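Local coordinates for probable quinone reductase Qor (NADPH:quinone reductase) (Zeta-crystallin homolog protein) (PDB 4RVU), which binds NADPH and probably passes its electrons to quinones, as a quinone reductase of the zeta-crystallin type, at residues 159-162 against 163-167; 76-79 against 80-84. One frame throughout, in Å; residues are numbered along the deposited sequence.

Contact 1. Residues 159-162 against 163-167; sequences GLIL and TQWAT
Thr163 bonds twice to Gly159 O, one turn back in helix 157-168. Its hydroxyl donates to that oxygen, with OG1 to Gly159 O at 2.8 Å. Its backbone N-H donates as well, with Thr163 N to Gly159 O at 3.0 Å. The two donors come from opposite faces of the carbonyl plane. OG1 stands beside its own backbone N (chi1 -62°), which turns the hydroxyl back along the helix. This helix forms the crossover connection of a Rossmann-type beta-alpha-beta unit, between strands 148-151 and 172-176. Gly159 would be the last glycine of a GxGxxG pattern, consistent with the bound NADPH close by.

Gln164 does the same to Leu160 O. The bond from its backbone N-H is nearly straight (170°), with Gln164 N to Leu160 O at 3.1 Å. The side chain folds back over the opposite face of that carbonyl, and NE2 to Leu160 O is 3.2 Å. NE2 sits well above the carbonyl plane, while Leu160 O lies close to the plane of the side-chain amide. The other end of this side-chain amide, OE1, accepts from the backbone N of Thr300, so both ends are tied. Thr167 repeats the threonine pattern, with OG1 to Thr163 O at 2.7 Å.

Leu162, Ile161 and Trp165 pack on helix 120-140, through Ala133 and Leu137. Leu162 also comes near Phe245, an NADPH-binding residue. Thr163 and Ala166 meet Val173 of strand 172-176. Trp165 further packs on Leu290 and Ala293 of helix 280-295, and its ring meets that of His134. The side chains of Ile161 and Trp165 run alongside each other. Their touch is oblique to the indole, with Ile161 CG2 at 4.1 Å from Trp165 CE3.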
ATOM      1  N   GLY A 159       2.058  20.789  -1.686  1.00 15.89           N
ATOM      2  CA  GLY A 159       3.446  20.599  -2.078  1.00 15.86           C
ATOM      3  C   GLY A 159       4.464  21.380  -1.263  1.00 15.90           C
ATOM      4  O   GLY A 159       5.479  20.821  -0.825  1.00 15.87           O
ATOM      5  N   LEU A 160       4.210  22.675  -1.069  1.00 15.97           N
ATOM      6  CA  LEU A 160       5.147  23.516  -0.338  1.00 16.02           C
ATOM      7  C   LEU A 160       5.211  23.102   1.133  1.00 16.02           C
ATOM      8  O   LEU A 160       6.268  23.168   1.751  1.00 16.02           O
ATOM      9  CB  LEU A 160       4.770  25.000  -0.470  1.00 16.10           C
ATOM     10  CG  LEU A 160       4.996  25.648  -1.833  1.00 16.11           C
ATOM     11  CD1 LEU A 160       4.304  27.015  -1.854  1.00 16.19           C
ATOM     12  CD2 LEU A 160       6.490  25.806  -2.103  1.00 16.10           C
ATOM     13  N   ILE A 161       4.085  22.675   1.698  1.00 16.02           N
ATOM     14  CA  ILE A 161       4.081  22.253   3.097  1.00 16.02           C
ATOM     15  C   ILE A 161       4.832  20.928   3.260  1.00 15.94           C
ATOM     16  O   ILE A 161       5.638  20.776   4.187  1.00 15.94           O
ATOM     17  CB  ILE A 161       2.646  22.157   3.689  1.00 16.04           C
ATOM     18  CG1 ILE A 161       1.970  23.533   3.655  1.00 16.12           C
ATOM     19  CG2 ILE A 161       2.702  21.690   5.143  1.00 16.05           C
ATOM     20  CD1 ILE A 161       0.488  23.518   4.092  1.00 16.15           C
ATOM     21  N   LEU A 162       4.578  19.984   2.354  1.00 15.88           N
ATOM     22  CA  LEU A 162       5.305  18.709   2.360  1.00 16.27           C
ATOM     23  C   LEU A 162       6.809  18.943   2.284  1.00 16.45           C
ATOM     24  O   LEU A 162       7.588  18.329   3.024  1.00 16.28           O
ATOM     25  CB  LEU A 162       4.860  17.808   1.197  1.00 15.75           C
ATOM     26  CG  LEU A 162       3.541  17.060   1.384  1.00 15.73           C
ATOM     27  CD1 LEU A 162       3.072  16.449   0.077  1.00 16.33           C
ATOM     28  CD2 LEU A 162       3.695  15.974   2.454  1.00 15.69           C
ATOM     29  N   THR A 163       7.211  19.846   1.397  1.00 15.84           N
ATOM     30  CA  THR A 163       8.627  20.072   1.122  1.00 15.82           C
ATOM     31  C   THR A 163       9.323  20.657   2.343  1.00 16.40           C
ATOM     32  O   THR A 163      10.342  20.125   2.797  1.00 15.93           O
ATOM     33  CB  THR A 163       8.797  20.974  -0.095  1.00 15.85           C
ATOM     34  OG1 THR A 163       8.237  20.303  -1.232  1.00 16.06           O
ATOM     35  CG2 THR A 163      10.268  21.280  -0.358  1.00 15.85           C
ATOM     36  N   GLN A 164       8.732  21.705   2.916  1.00 15.94           N
ATOM     37  CA  GLN A 164       9.304  22.321   4.102  1.00 16.02           C
ATOM     38  C   GLN A 164       9.378  21.361   5.267  1.00 16.61           C
ATOM     39  O   GLN A 164      10.408  21.275   5.945  1.00 16.41           O
ATOM     40  CB  GLN A 164       8.487  23.536   4.515  1.00 16.51           C
ATOM     41  CG  GLN A 164       8.490  24.664   3.511  1.00 16.10           C
ATOM     42  CD  GLN A 164       7.630  25.811   3.990  1.00 17.36           C
ATOM     43  OE1 GLN A 164       8.052  26.604   4.833  1.00 17.70           O
ATOM     44  NE2 GLN A 164       6.406  25.889   3.477  1.00 16.99           N
ATOM     45  N   TRP A 165       8.279  20.648   5.502  1.00 16.01           N
ATOM     46  CA  TRP A 165       8.166  19.809   6.687  1.00 16.36           C
ATOM     47  C   TRP A 165       9.116  18.619   6.588  1.00 16.31           C
ATOM     48  O   TRP A 165       9.835  18.315   7.540  1.00 16.26           O
ATOM     49  CB  TRP A 165       6.727  19.328   6.870  1.00 16.72           C
ATOM     50  CG  TRP A 165       6.356  19.091   8.299  1.00 16.53           C
ATOM     51  CD1 TRP A 165       7.208  18.861   9.347  1.00 16.44           C
ATOM     52  CD2 TRP A 165       5.030  19.101   8.853  1.00 15.96           C
ATOM     53  NE1 TRP A 165       6.488  18.707  10.514  1.00 17.72           N
ATOM     54  CE2 TRP A 165       5.153  18.858  10.237  1.00 16.99           C
ATOM     55  CE3 TRP A 165       3.760  19.278   8.306  1.00 16.06           C
ATOM     56  CZ2 TRP A 165       4.043  18.806  11.088  1.00 16.97           C
ATOM     57  CZ3 TRP A 165       2.658  19.227   9.152  1.00 16.90           C
ATOM     58  CH2 TRP A 165       2.808  18.989  10.527  1.00 17.23           C
ATOM     59  N   ALA A 166       9.125  17.961   5.431  1.00 16.37           N
ATOM     60  CA  ALA A 166      10.061  16.861   5.191  1.00 16.67           C
ATOM     61  C   ALA A 166      11.514  17.328   5.331  1.00 16.97           C
ATOM     62  O   ALA A 166      12.327  16.664   5.976  1.00 16.51           O
ATOM     63  CB  ALA A 166       9.817  16.230   3.810  1.00 16.04           C
ATOM     64  N   THR A 167      11.839  18.476   4.746  1.00 20.60           N
ATOM     65  CA  THR A 167      13.194  19.030   4.853  1.00 20.33           C
ATOM     66  C   THR A 167      13.583  19.250   6.313  1.00 21.32           C
ATOM     67  O   THR A 167      14.687  18.901   6.730  1.00 20.92           O
ATOM     68  CB  THR A 167      13.310  20.340   4.081  1.00 21.00           C
ATOM     69  OG1 THR A 167      13.080  20.067   2.691  1.00 21.49           O
ATOM     70  CG2 THR A 167      14.699  20.948   4.253  1.00 22.13           C
TER

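Contact 2. Residues 76-79 against 80-84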
ATOM      1  N   PRO A  76     -26.976  24.134  19.978  1.00 25.23           N
ATOM      2  CA  PRO A  76     -27.789  23.951  21.187  1.00 25.23           C
ATOM      3  C   PRO A  76     -27.635  22.543  21.749  1.00 25.12           C
ATOM      4  O   PRO A  76     -26.961  21.716  21.155  1.00 24.40           O
ATOM      5  CB  PRO A  76     -29.210  24.144  20.669  1.00 25.23           C
ATOM      6  CG  PRO A  76     -29.143  23.646  19.251  1.00 27.31           C
ATOM      7  CD  PRO A  76     -27.794  24.109  18.751  1.00 26.73           C
ATOM      8  N   GLY A  77     -28.247  22.286  22.893  1.00 23.77           N
ATOM      9  CA  GLY A  77     -28.144  20.987  23.518  1.00 23.70           C
ATOM     10  C   GLY A  77     -26.807  20.771  24.196  1.00 23.64           C
ATOM     11  O   GLY A  77     -26.227  21.681  24.783  1.00 23.58           O
ATOM     12  N   VAL A  78     -26.309  19.549  24.082  1.00 22.16           N
ATOM     13  CA  VAL A  78     -25.124  19.099  24.793  1.00 22.20           C
ATOM     14  C   VAL A  78     -23.809  19.718  24.274  1.00 23.33           C
ATOM     15  O   VAL A  78     -22.819  19.780  25.003  1.00 23.04           O
ATOM     16  CB  VAL A  78     -25.099  17.542  24.784  1.00 24.45           C
ATOM     17  CG1 VAL A  78     -23.707  16.990  24.936  1.00 25.96           C
ATOM     18  CG2 VAL A  78     -26.020  16.999  25.864  1.00 23.55           C
ATOM     19  N   THR A  79     -23.838  20.227  23.044  1.00 24.71           N
ATOM     20  CA  THR A  79     -22.639  20.732  22.338  1.00 25.31           C
ATOM     21  C   THR A  79     -21.596  21.467  23.187  1.00 24.45           C
ATOM     22  O   THR A  79     -20.431  21.074  23.223  1.00 24.87           O
ATOM     23  CB  THR A  79     -23.020  21.660  21.162  1.00 25.80           C
ATOM     24  OG1 THR A  79     -24.035  21.038  20.363  1.00 26.35           O
ATOM     25  CG2 THR A  79     -21.800  21.934  20.289  1.00 25.69           C
ATOM     26  N   ALA A  80     -22.012  22.523  23.875  1.00 25.65           N
ATOM     27  CA  ALA A  80     -21.068  23.358  24.615  1.00 25.11           C
ATOM     28  C   ALA A  80     -20.384  22.614  25.766  1.00 25.64           C
ATOM     29  O   ALA A  80     -19.335  23.038  26.250  1.00 26.13           O
ATOM     30  CB  ALA A  80     -21.755  24.614  25.117  1.00 26.15           C
ATOM     31  N   ALA A  81     -20.981  21.511  26.211  1.00 20.31           N
ATOM     32  CA  ALA A  81     -20.394  20.739  27.297  1.00 20.81           C
ATOM     33  C   ALA A  81     -19.272  19.845  26.772  1.00 21.23           C
ATOM     34  O   ALA A  81     -18.464  19.338  27.548  1.00 22.30           O
ATOM     35  CB  ALA A  81     -21.461  19.907  27.994  1.00 21.61           C
ATOM     36  N   ASP A  82     -19.229  19.652  25.455  1.00 25.12           N
ATOM     37  CA  ASP A  82     -18.294  18.703  24.854  1.00 25.65           C
ATOM     38  C   ASP A  82     -17.098  19.363  24.177  1.00 26.10           C
ATOM     39  O   ASP A  82     -16.288  18.682  23.545  1.00 26.13           O
ATOM     40  CB  ASP A  82     -19.010  17.818  23.824  1.00 25.42           C
ATOM     41  CG  ASP A  82     -20.027  16.887  24.448  1.00 26.81           C
ATOM     42  OD1 ASP A  82     -19.934  16.626  25.663  1.00 26.47           O
ATOM     43  OD2 ASP A  82     -20.910  16.412  23.703  1.00 27.22           O
ATOM     44  N   THR A  83     -16.992  20.681  24.286  1.00 24.97           N
ATOM     45  CA  THR A  83     -15.867  21.381  23.672  1.00 25.34           C
ATOM     46  C   THR A  83     -15.398  22.546  24.527  1.00 26.01           C
ATOM     47  O   THR A  83     -16.191  23.171  25.233  1.00 26.10           O
ATOM     48  CB  THR A  83     -16.205  21.882  22.248  1.00 25.06           C
ATOM     49  OG1 THR A  83     -15.101  22.637  21.726  1.00 25.08           O
ATOM     50  CG2 THR A  83     -17.444  22.769  22.265  1.00 24.51           C
ATOM     51  N   ALA A  84     -14.101  22.830  24.457  1.00 25.38           N
ATOM     52  CA  ALA A  84     -13.529  23.978  25.151  1.00 26.58           C
ATOM     53  C   ALA A  84     -13.610  25.242  24.302  1.00 26.14           C
ATOM     54  O   ALA A  84     -13.281  26.328  24.775  1.00 27.25           O
ATOM     55  CB  ALA A  84     -12.091  23.696  25.548  1.00 27.55           C
TER
HETATM   56  O   HOH W   1     -24.742  23.518  23.652  1.00 21.14           O
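Val78 lies across the carboxylate of Asp82, one turn further on, and the two side chains cross at a slant. The methyl CG1 does the touching, with Val78 CG1 to Asp82 OD2 at 3.1 Å. That is tight for a methyl and an oxygen. Both residues are exposed, and the exact closeness should be read with caution. CG1 is placed there by a first torsion of 155°, which sets it far from the backbone N of Val78.

The backbone beneath forms a short 3-10 turn. It belongs to the loop between strands 67-74 and 90-93 of the GroES-like domain. Two backbone bonds of the i to i+3 kind define it. Ala81 N donates to Val78 O at 2.8 Å. Asp82 N donates to Thr79 O at 2.9 Å, and reaches it from above the carbonyl plane. The CB of Ala81 also rests against Val78 O, and the CG2 methyl of Thr83 sits near Thr79 O.

Thr79 is the buried residue of this otherwise largely exposed turn. Its side chain faces the body of the domain and touches Val74 of strand 67-74. Its hydroxyl is hydrogen-bonded to the backbone N of Gly32, which ties the turn to the chain just before strand 33-38. Ala80 also touches Val74. Beyond the turn, the hydroxyl of Thr83 bonds to the backbone N of Ile85.

Water closes the start of the turn. Gly77 O and Ala80 N are too far apart to bond directly, and one water molecule spans them. The water oxygen lies 2.6 Å from Gly77 O, to which it donates, and 2.9 Å from Ala80 N, from which it accepts.

In the fold
The two contacts come in series along the chain, contact 2 first. Their centres are about 36 Å apart, their nearest atoms about 21 Å, and they do not touch. Contact 2 is a surface turn of the GroES-like domain, about 29 Å from the centre of the chain and away from the annotated sites. It lies in the loop between strands 67-74 and 90-93, which pair antiparallel in the mixed sheet. Contact 1 is buried, its centre about 12 Å from that of the chain, on a helix joining two strands of the six-stranded parallel sheet. Gly159 at its start is about 6 Å from the bound NADPH. One contact thus belongs to the nucleotide-binding part, the other to an exposed turn of the GroES-like part.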